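Local atomic coordinates of spike protein P1 (Pseudoalteromonas phage pm2, PDB entry 2VVE), a protein that serves as the receptor-binding protein at the fivefold vertices of the virion, with the receptor-binding activity in its C-terminal part. Residues Ala95-Ala100 and Thr229-Val234; Val113-Ile118 and Val201-Pro206; Ala156-Glu161 and Val207-Asp212. All coordinates share one frame; numbering follows the deposited sequence.

The three contacts lie together in the C-terminal part of the chain, whose antiparallel sheets are consistent with a jelly-roll-like fold. Interactions 2 and 3 share strand 200-208, which lies between strands 116-120 and 151-160 and pairs with both; the partnership with 151-160 runs on to A156-V207. Their centres are about 11 Å apart, and F205 N lies 2.8 Å from Y158 O. Interaction 1 brings a loop and strand 229-236 alongside, its centre about 10 Å from that of interaction 3 and 13 Å from that of interaction 2. T229 OG1 approaches E208 OE1 to 2.6 Å, and F231 packs on P206. The calcium ion is bound by D212 of interaction 3, about 13 Å from the T229 side chain.

Interaction 1: residues Ala95-Ala100 and Thr229-Val234; sequences ARAKYA and TTFIEV
A97 and T229 share the direct hydrogen bond of this contact, where the loop after strand 88-91 runs beside strand 229-236 of a four-stranded antiparallel sheet whose strand order is consistent with a jelly roll. A97 N donates to T229 O at 2.7 Å, with an N-H...O angle of 157°. The CB of A97 points at the strand and meets the rim of the F231 ring, near the ring plane, 3.7 Å from F231 CD2.

Beside this bond the side chains of R96 and T230 cross at about a right angle. T230 OG1 is anti to its carbonyl carbon (chi1 -56°), which sets it 3.5 Å from R96 CA and 3.7 Å from R96 CG. The methyl of the same threonine, CG2, takes the other branch and rests 3.6 Å from A95 O. That carbonyl also accepts a bond from a water, 2.9 Å from A95 O, and the same water accepts from F231 N at 2.9 Å, so it extends the pairing by one step where the backbones no longer bond directly. The water and A97 CB both lie at the edge of the F231 ring.

Farther out, the R96 chain bends at chi3 (56°), which turns NE toward S227 O; NH2 forms a salt bridge with D143. T229 OG1 is held by E208 and H137, and F231 packs on A133 of strand 129-137, P155 of strand 151-160 and P206 of strand 200-208. From F231 on the strand is irregular: I232 and E233 both face R134 in a classic beta bulge, and F231 is the centre of an inverse gamma turn, closed by a weak bond from I232 N to T230 O at 3.1 Å.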
loop_
_atom_site.group_PDB
_atom_site.type_symbol
_atom_site.label_atom_id
_atom_site.label_comp_id
_atom_site.label_asym_id
_atom_site.label_seq_id
_atom_site.Cartn_x
_atom_site.Cartn_y
_atom_site.Cartn_z
ATOM N N ALA A 95 -1.067 -37.057 9.767
ATOM C CA ALA A 95 -2.244 -37.302 10.601
ATOM C C ALA A 95 -3.340 -38.003 9.818
ATOM O O ALA A 95 -3.586 -37.673 8.658
ATOM C CB ALA A 95 -2.772 -36.000 11.167
ATOM N N ARG A 96 -4.005 -38.957 10.464
ATOM C CA ARG A 96 -5.145 -39.642 9.849
ATOM C C ARG A 96 -6.245 -38.634 9.516
ATOM O O ARG A 96 -6.529 -37.728 10.311
ATOM C CB ARG A 96 -5.686 -40.698 10.806
ATOM C CG ARG A 96 -4.711 -41.861 11.047
ATOM C CD ARG A 96 -4.918 -42.524 12.401
ATOM N NE ARG A 96 -6.288 -43.001 12.578
ATOM C CZ ARG A 96 -6.753 -43.601 13.672
ATOM N NH1 ARG A 96 -5.961 -43.834 14.723
ATOM N NH2 ARG A 96 -8.018 -43.980 13.712
ATOM N N ALA A 97 -6.880 -38.815 8.358
ATOM C CA ALA A 97 -7.943 -37.915 7.915
ATOM C C ALA A 97 -9.219 -38.201 8.710
ATOM O O ALA A 97 -9.445 -39.334 9.142
ATOM C CB ALA A 97 -8.206 -38.107 6.439
ATOM N N LYS A 98 -10.057 -37.184 8.885
ATOM C CA LYS A 98 -11.321 -37.380 9.610
ATOM C C LYS A 98 -12.467 -37.913 8.752
ATOM O O LYS A 98 -12.537 -37.650 7.540
ATOM C CB LYS A 98 -11.739 -36.105 10.353
ATOM C CG LYS A 98 -10.705 -35.702 11.405
ATOM C CD LYS A 98 -10.962 -34.363 12.046
ATOM C CE LYS A 98 -9.940 -34.160 13.159
ATOM N NZ LYS A 98 -10.120 -32.910 13.942
ATOM N N TYR A 99 -13.352 -38.689 9.385
ATOM C CA TYR A 99 -14.652 -38.984 8.801
ATOM C C TYR A 99 -15.457 -37.695 8.650
ATOM O O TYR A 99 -15.615 -36.934 9.615
ATOM C CB TYR A 99 -15.462 -39.934 9.683
ATOM C CG TYR A 99 -14.864 -41.300 9.929
ATOM C CD1 TYR A 99 -14.903 -42.284 8.943
ATOM C CD2 TYR A 99 -14.314 -41.627 11.170
ATOM C CE1 TYR A 99 -14.385 -43.564 9.180
ATOM C CE2 TYR A 99 -13.790 -42.901 11.419
ATOM C CZ TYR A 99 -13.830 -43.862 10.423
ATOM O OH TYR A 99 -13.320 -45.115 10.643
ATOM N N ALA A 100 -16.007 -37.468 7.461
ATOM C CA ALA A 100 -16.871 -36.293 7.276
ATOM C C ALA A 100 -18.000 -36.515 6.283
ATOM O O ALA A 100 -17.772 -36.976 5.154
ATOM C CB ALA A 100 -16.045 -35.065 6.874
ATOM N N THR A 229 -7.867 -43.650 7.145
ATOM C CA THR A 229 -7.395 -43.110 5.871
ATOM C C THR A 229 -6.486 -41.922 6.105
ATOM O O THR A 229 -6.827 -41.043 6.888
ATOM C CB THR A 229 -8.611 -42.690 5.001
ATOM O OG1 THR A 229 -9.380 -43.863 4.684
ATOM C CG2 THR A 229 -8.176 -41.998 3.699
ATOM N N THR A 230 -5.331 -41.914 5.433
ATOM C CA THR A 230 -4.385 -40.798 5.503
ATOM C C THR A 230 -4.028 -40.278 4.108
ATOM O O THR A 230 -3.652 -41.055 3.213
ATOM C CB THR A 230 -3.080 -41.199 6.253
ATOM O OG1 THR A 230 -3.399 -41.691 7.561
ATOM C CG2 THR A 230 -2.110 -40.000 6.373
ATOM N N PHE A 231 -4.132 -38.962 3.929
ATOM C CA PHE A 231 -3.726 -38.322 2.669
ATOM C C PHE A 231 -2.231 -38.007 2.695
ATOM O O PHE A 231 -1.813 -36.886 2.981
ATOM C CB PHE A 231 -4.561 -37.069 2.366
ATOM C CG PHE A 231 -5.992 -37.369 2.024
ATOM C CD1 PHE A 231 -6.408 -37.415 0.702
ATOM C CD2 PHE A 231 -6.919 -37.630 3.028
ATOM C CE1 PHE A 231 -7.743 -37.712 0.376
ATOM C CE2 PHE A 231 -8.250 -37.930 2.720
ATOM C CZ PHE A 231 -8.665 -37.966 1.391
ATOM N N ILE A 232 -1.429 -39.029 2.407
ATOM C CA ILE A 232 0.034 -38.924 2.427
ATOM C C ILE A 232 0.561 -37.696 1.647
ATOM O O ILE A 232 1.412 -36.935 2.144
ATOM C CB ILE A 232 0.672 -40.241 1.902
ATOM C CG1 ILE A 232 0.290 -41.425 2.818
ATOM C CG2 ILE A 232 2.182 -40.103 1.746
ATOM C CD1 ILE A 232 0.801 -41.292 4.256
ATOM N N GLU A 233 0.028 -37.498 0.444
ATOM C CA GLU A 233 0.395 -36.367 -0.396
ATOM C C GLU A 233 -0.808 -35.954 -1.241
ATOM O O GLU A 233 -1.477 -36.800 -1.807
ATOM C CB GLU A 233 1.561 -36.769 -1.304
ATOM C CG GLU A 233 2.207 -35.618 -2.062
ATOM C CD GLU A 233 3.127 -36.097 -3.177
ATOM O OE1 GLU A 233 3.250 -37.330 -3.388
ATOM O OE2 GLU A 233 3.719 -35.229 -3.849
ATOM N N VAL A 234 -1.102 -34.658 -1.277
ATOM C CA VAL A 234 -2.104 -34.115 -2.196
ATOM C C VAL A 234 -1.348 -33.224 -3.188
ATOM O O VAL A 234 -0.624 -32.298 -2.787
ATOM C CB VAL A 234 -3.209 -33.311 -1.473
ATOM C CG1 VAL A 234 -4.261 -32.819 -2.492
ATOM C CG2 VAL A 234 -3.859 -34.164 -0.355
HETATM O O HOH W 1 -4.935 -37.258 6.135
#

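Interaction 2: residues Val113-Ile118 and Val201-Pro206; sequences VPFFDI and VHRVFP
F116 and I118 pair with V204 and H202 as antiparallel hydrogen-bonded pairs around the non-hydrogen-bonded pair D117-R203, a regular beta ladder whose short strand axes run at 144°. It joins strand 116-120 to strand 200-208 in an antiparallel sheet of a domain that probably has a jelly-roll fold. Of its four backbone bonds, V204 N to F116 O is 2.8 Å and F116 N to V204 O 3.0 Å.

On the face with D117 and R203, the arginine grips the carboxylate side-on. NE reaches D117 OD1 at 2.7 Å and NH2 reaches D117 OD2 at 2.9 Å; both oxygens use their syn lone pairs, and the two groups are nearly coplanar. The same guanidinium lies flat on the F115 ring, centres 4.1 Å apart and planes at 16°, while R203 CD sits over that ring's face. D117 at its edge and F115 against one face thus fix its rotation, and NH1 has a further salt bridge to E109. F115 turns its ring edge toward the face of F205, an offset edge-to-face pair, and also sets its CB over the F205 ring.

On the opposite face F116, V204 and I118 pack together. F116 CG lies between its backbone N and carbonyl carbon (chi1 66°), and the ring lies beside V204, whose CB stands over one face. P206 CG meets its edge, 3.9 Å from F116 CE2, and the ring of F90 meets that of F116. I118 CD1 touches V204 CG2. Beyond the paired residues one water donates to P114 O and P206 O, 2.7 Å from each.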
loop_
_atom_site.group_PDB
_atom_site.type_symbol
_atom_site.label_atom_id
_atom_site.label_comp_id
_atom_site.label_asym_id
_atom_site.label_seq_id
_atom_site.Cartn_x
_atom_site.Cartn_y
_atom_site.Cartn_z
ATOM N N VAL A 113 -11.410 -30.125 10.571
ATOM C CA VAL A 113 -11.007 -30.908 9.401
ATOM C C VAL A 113 -9.984 -30.076 8.603
ATOM O O VAL A 113 -10.339 -29.017 8.071
ATOM C CB VAL A 113 -12.231 -31.291 8.511
ATOM C CG1 VAL A 113 -11.780 -32.081 7.253
ATOM C CG2 VAL A 113 -13.290 -32.062 9.322
ATOM N N PRO A 114 -8.704 -30.520 8.550
ATOM C CA PRO A 114 -7.703 -29.773 7.785
ATOM C C PRO A 114 -8.072 -29.551 6.326
ATOM O O PRO A 114 -8.642 -30.432 5.666
ATOM C CB PRO A 114 -6.442 -30.638 7.915
ATOM C CG PRO A 114 -6.614 -31.309 9.242
ATOM C CD PRO A 114 -8.085 -31.663 9.243
ATOM N N PHE A 115 -7.749 -28.364 5.840
ATOM C CA PHE A 115 -8.031 -27.996 4.459
ATOM C C PHE A 115 -6.821 -27.328 3.814
ATOM O O PHE A 115 -5.822 -26.987 4.479
ATOM C CB PHE A 115 -9.247 -27.049 4.401
ATOM C CG PHE A 115 -9.047 -25.752 5.149
ATOM C CD1 PHE A 115 -8.312 -24.702 4.588
ATOM C CD2 PHE A 115 -9.583 -25.591 6.430
ATOM C CE1 PHE A 115 -8.128 -23.510 5.290
ATOM C CE2 PHE A 115 -9.404 -24.405 7.138
ATOM C CZ PHE A 115 -8.672 -23.363 6.568
ATOM N N PHE A 116 -6.905 -27.139 2.504
ATOM C CA PHE A 116 -5.959 -26.280 1.806
ATOM C C PHE A 116 -6.749 -25.538 0.739
ATOM O O PHE A 116 -7.842 -25.965 0.367
ATOM C CB PHE A 116 -4.793 -27.089 1.220
ATOM C CG PHE A 116 -5.197 -28.041 0.124
ATOM C CD1 PHE A 116 -5.165 -27.625 -1.207
ATOM C CD2 PHE A 116 -5.630 -29.330 0.419
ATOM C CE1 PHE A 116 -5.533 -28.481 -2.235
ATOM C CE2 PHE A 116 -6.016 -30.200 -0.605
ATOM C CZ PHE A 116 -5.969 -29.767 -1.934
ATOM N N ASP A 117 -6.196 -24.437 0.251
ATOM C CA ASP A 117 -6.867 -23.630 -0.761
ATOM C C ASP A 117 -6.164 -23.776 -2.116
ATOM O O ASP A 117 -4.933 -23.892 -2.178
ATOM C CB ASP A 117 -6.888 -22.146 -0.351
ATOM C CG ASP A 117 -7.809 -21.864 0.840
ATOM O OD1 ASP A 117 -8.767 -22.628 1.072
ATOM O OD2 ASP A 117 -7.577 -20.859 1.550
ATOM N N ILE A 118 -6.956 -23.782 -3.186
ATOM C CA ILE A 118 -6.416 -23.683 -4.549
ATOM C C ILE A 118 -6.840 -22.333 -5.114
ATOM O O ILE A 118 -8.032 -22.048 -5.221
ATOM C CB ILE A 118 -6.920 -24.810 -5.491
ATOM C CG1 ILE A 118 -6.642 -26.193 -4.897
ATOM C CG2 ILE A 118 -6.305 -24.659 -6.904
ATOM C CD1 ILE A 118 -7.297 -27.341 -5.679
ATOM N N VAL A 201 -10.328 -18.352 -5.347
ATOM C CA VAL A 201 -9.881 -19.283 -4.332
ATOM C C VAL A 201 -10.987 -20.297 -4.054
ATOM O O VAL A 201 -12.154 -19.931 -3.904
ATOM C CB VAL A 201 -9.462 -18.531 -3.042
ATOM C CG1 VAL A 201 -9.107 -19.491 -1.930
ATOM C CG2 VAL A 201 -8.298 -17.586 -3.333
ATOM N N HIS A 202 -10.610 -21.572 -4.014
ATOM C CA HIS A 202 -11.510 -22.643 -3.622
ATOM C C HIS A 202 -10.840 -23.416 -2.490
ATOM O O HIS A 202 -9.636 -23.681 -2.525
ATOM C CB HIS A 202 -11.816 -23.594 -4.787
ATOM C CG HIS A 202 -12.562 -22.942 -5.912
ATOM N ND1 HIS A 202 -13.930 -23.026 -6.039
ATOM C CD2 HIS A 202 -12.135 -22.161 -6.936
ATOM C CE1 HIS A 202 -14.317 -22.346 -7.103
ATOM N NE2 HIS A 202 -13.247 -21.807 -7.663
ATOM N N ARG A 203 -11.629 -23.749 -1.486
ATOM C CA ARG A 203 -11.126 -24.470 -0.311
ATOM C C ARG A 203 -11.427 -25.959 -0.457
ATOM O O ARG A 203 -12.537 -26.344 -0.859
ATOM C CB ARG A 203 -11.746 -23.917 0.971
ATOM C CG ARG A 203 -11.204 -24.514 2.267
ATOM C CD ARG A 203 -11.342 -23.506 3.404
ATOM N NE ARG A 203 -10.417 -22.376 3.208
ATOM C CZ ARG A 203 -10.363 -21.292 3.978
ATOM N NH1 ARG A 203 -11.191 -21.168 5.002
ATOM N NH2 ARG A 203 -9.475 -20.331 3.719
ATOM N N VAL A 204 -10.424 -26.775 -0.128
ATOM C CA VAL A 204 -10.475 -28.234 -0.316
ATOM C C VAL A 204 -10.258 -28.977 1.003
ATOM O O VAL A 204 -9.246 -28.764 1.675
ATOM C CB VAL A 204 -9.399 -28.715 -1.343
ATOM C CG1 VAL A 204 -9.533 -30.222 -1.598
ATOM C CG2 VAL A 204 -9.482 -27.921 -2.647
ATOM N N PHE A 205 -11.207 -29.850 1.355
ATOM C CA PHE A 205 -11.117 -30.706 2.550
ATOM C C PHE A 205 -10.909 -32.178 2.132
ATOM O O PHE A 205 -11.841 -32.829 1.627
ATOM C CB PHE A 205 -12.395 -30.618 3.405
ATOM C CG PHE A 205 -12.733 -29.237 3.902
ATOM C CD1 PHE A 205 -12.412 -28.865 5.207
ATOM C CD2 PHE A 205 -13.412 -28.328 3.090
ATOM C CE1 PHE A 205 -12.740 -27.596 5.688
ATOM C CE2 PHE A 205 -13.742 -27.051 3.568
ATOM C CZ PHE A 205 -13.398 -26.687 4.861
ATOM N N PRO A 206 -9.689 -32.707 2.311
ATOM C CA PRO A 206 -9.488 -34.145 2.106
ATOM C C PRO A 206 -10.112 -34.938 3.258
ATOM O O PRO A 206 -9.745 -34.746 4.427
ATOM C CB PRO A 206 -7.953 -34.291 2.078
ATOM C CG PRO A 206 -7.414 -32.890 1.915
ATOM C CD PRO A 206 -8.420 -32.025 2.632
HETATM O O HOH W 2 -8.264 -33.108 6.010
#

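Interaction 3: residues Ala156-Glu161 and Val207-Asp212; sequences AFYITE and VETELD. With CA (calcium ion), chain C.
A156 N donates to V207 O at 2.8 Å (N-H...O 161°), and V207 N returns a bond to A156 O at 2.9 Å. The two residues form an antiparallel hydrogen-bonded pair between strands 151-160 and 200-208.

Beside the pair, V207 CG2 stands over the centre of the Y158 ring, 3.6 Å from its centroid, in a CH-pi contact made by two side chains that cross at about a right angle. The methyl reaches there because CG2 lies between the backbone N and the carbonyl carbon of V207. T209 fills in next to it: its CG2, anti to the carbonyl carbon, is 3.4 Å from A156 CB, tighter than usual for two carbons, and 3.4 Å from Y158 OH. The polar ends are used elsewhere, Y158 OH on A100 O and T209 OG1 on K154 O.

At the end of the strand the E208 carboxylate holds the loop that follows. E210 N bonds E208 OE2 at 3.0 Å through the anti lone pair, and the same oxygen takes K154 N, so one carboxylate oxygen ties the outgoing loop to strand 151-160. The loop leads to D212, whose CG, anti to the backbone N (chi1 -171°), carries the carboxylate out to the calcium ion. D212 OD1 and D212 OD2 both bind the metal, each at 2.5 Å. S150 O, D214 OD2 and three waters complete seven coordinating oxygens; D212, the bidentate ligand of this calcium site, is also the N-cap residue of helix 213-219.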
loop_
_atom_site.group_PDB
_atom_site.type_symbol
_atom_site.label_atom_id
_atom_site.label_comp_id
_atom_site.label_asym_id
_atom_site.label_seq_id
_atom_site.Cartn_x
_atom_site.Cartn_y
_atom_site.Cartn_z
ATOM N N ALA A 156 -12.370 -38.678 -0.321
ATOM C CA ALA A 156 -12.914 -37.620 -1.183
ATOM C C ALA A 156 -12.199 -36.300 -0.954
ATOM O O ALA A 156 -11.534 -36.118 0.077
ATOM C CB ALA A 156 -14.415 -37.455 -0.960
ATOM N N PHE A 157 -12.300 -35.409 -1.942
ATOM C CA PHE A 157 -12.081 -33.983 -1.720
ATOM C C PHE A 157 -13.443 -33.350 -1.681
ATOM O O PHE A 157 -14.226 -33.533 -2.616
ATOM C CB PHE A 157 -11.306 -33.344 -2.871
ATOM C CG PHE A 157 -9.951 -33.936 -3.097
ATOM C CD1 PHE A 157 -8.989 -33.913 -2.092
ATOM C CD2 PHE A 157 -9.632 -34.503 -4.325
ATOM C CE1 PHE A 157 -7.703 -34.453 -2.314
ATOM C CE2 PHE A 157 -8.360 -35.062 -4.560
ATOM C CZ PHE A 157 -7.396 -35.027 -3.548
ATOM N N TYR A 158 -13.734 -32.632 -0.593
ATOM C CA TYR A 158 -14.888 -31.740 -0.570
ATOM C C TYR A 158 -14.380 -30.346 -0.934
ATOM O O TYR A 158 -13.535 -29.798 -0.228
ATOM C CB TYR A 158 -15.537 -31.691 0.820
ATOM C CG TYR A 158 -16.258 -32.946 1.271
ATOM C CD1 TYR A 158 -16.473 -34.035 0.405
ATOM C CD2 TYR A 158 -16.730 -33.041 2.568
ATOM C CE1 TYR A 158 -17.141 -35.175 0.848
ATOM C CE2 TYR A 158 -17.390 -34.165 3.012
ATOM C CZ TYR A 158 -17.607 -35.221 2.165
ATOM O OH TYR A 158 -18.292 -36.314 2.669
ATOM N N ILE A 159 -14.895 -29.772 -2.020
ATOM C CA ILE A 159 -14.380 -28.501 -2.536
ATOM C C ILE A 159 -15.494 -27.456 -2.627
ATOM O O ILE A 159 -16.589 -27.745 -3.122
ATOM C CB ILE A 159 -13.707 -28.674 -3.925
ATOM C CG1 ILE A 159 -12.699 -29.837 -3.898
ATOM C CG2 ILE A 159 -13.051 -27.352 -4.386
ATOM C CD1 ILE A 159 -11.925 -30.043 -5.212
ATOM N N THR A 160 -15.220 -26.232 -2.179
ATOM C CA THR A 160 -16.234 -25.171 -2.291
ATOM C C THR A 160 -16.503 -24.900 -3.788
ATOM O O THR A 160 -15.571 -24.843 -4.583
ATOM C CB THR A 160 -15.806 -23.866 -1.573
ATOM O OG1 THR A 160 -14.559 -23.415 -2.102
ATOM C CG2 THR A 160 -15.655 -24.084 -0.052
ATOM N N GLU A 161 -17.770 -24.774 -4.175
ATOM C CA GLU A 161 -18.092 -24.473 -5.582
ATOM C C GLU A 161 -17.934 -22.983 -5.850
ATOM O O GLU A 161 -17.565 -22.572 -6.955
ATOM C CB GLU A 161 -19.498 -24.944 -5.970
ATOM C CG GLU A 161 -19.734 -24.895 -7.489
ATOM C CD GLU A 161 -20.934 -25.700 -7.940
ATOM O OE1 GLU A 161 -22.064 -25.379 -7.509
ATOM O OE2 GLU A 161 -20.744 -26.649 -8.738
ATOM N N VAL A 207 -11.061 -35.814 2.927
ATOM C CA VAL A 207 -11.833 -36.534 3.945
ATOM C C VAL A 207 -12.047 -38.004 3.636
ATOM O O VAL A 207 -11.915 -38.437 2.475
ATOM C CB VAL A 207 -13.248 -35.898 4.147
ATOM C CG1 VAL A 207 -13.139 -34.425 4.509
ATOM C CG2 VAL A 207 -14.125 -36.096 2.908
ATOM N N GLU A 208 -12.396 -38.768 4.678
ATOM C CA GLU A 208 -12.949 -40.114 4.500
ATOM C C GLU A 208 -14.489 -40.017 4.549
ATOM O O GLU A 208 -15.039 -39.498 5.523
ATOM C CB GLU A 208 -12.425 -41.050 5.599
ATOM C CG GLU A 208 -13.018 -42.473 5.536
ATOM C CD GLU A 208 -12.872 -43.118 4.153
ATOM O OE1 GLU A 208 -11.718 -43.367 3.709
ATOM O OE2 GLU A 208 -13.917 -43.378 3.511
ATOM N N THR A 209 -15.177 -40.514 3.516
ATOM C CA THR A 209 -16.644 -40.357 3.418
ATOM C C THR A 209 -17.424 -41.549 3.966
ATOM O O THR A 209 -18.646 -41.476 4.146
ATOM C CB THR A 209 -17.135 -40.094 1.963
ATOM O OG1 THR A 209 -16.850 -41.231 1.138
ATOM C CG2 THR A 209 -16.502 -38.844 1.374
ATOM N N GLU A 210 -16.724 -42.658 4.188
ATOM C CA GLU A 210 -17.376 -43.907 4.553
ATOM C C GLU A 210 -17.079 -44.199 6.013
ATOM O O GLU A 210 -15.917 -44.336 6.401
ATOM C CB GLU A 210 -16.893 -45.049 3.643
ATOM C CG GLU A 210 -17.532 -46.410 3.905
ATOM C CD GLU A 210 -18.975 -46.493 3.451
ATOM O OE1 GLU A 210 -19.307 -45.937 2.381
ATOM O OE2 GLU A 210 -19.776 -47.132 4.166
ATOM N N LEU A 211 -18.138 -44.255 6.822
ATOM C CA LEU A 211 -18.022 -44.645 8.217
ATOM C C LEU A 211 -18.527 -46.089 8.318
ATOM O O LEU A 211 -19.734 -46.339 8.294
ATOM C CB LEU A 211 -18.814 -43.682 9.120
ATOM C CG LEU A 211 -18.873 -43.947 10.636
ATOM C CD1 LEU A 211 -17.483 -43.993 11.261
ATOM C CD2 LEU A 211 -19.727 -42.900 11.325
ATOM N N ASP A 212 -17.587 -47.027 8.397
ATOM C CA ASP A 212 -17.888 -48.457 8.327
ATOM C C ASP A 212 -18.573 -48.918 9.610
ATOM O O ASP A 212 -18.161 -48.549 10.707
ATOM C CB ASP A 212 -16.601 -49.252 8.063
ATOM C CG ASP A 212 -16.859 -50.715 7.755
ATOM O OD1 ASP A 212 -17.248 -51.465 8.675
ATOM O OD2 ASP A 212 -16.659 -51.130 6.591
HETATM CA CA CA C . -17.165 -53.515 7.171
HETATM O O HOH W 3 -16.746 -53.615 5.132
HETATM O O HOH W 4 -19.513 -53.082 7.018
HETATM O O HOH W 5 -17.802 -55.735 6.553
#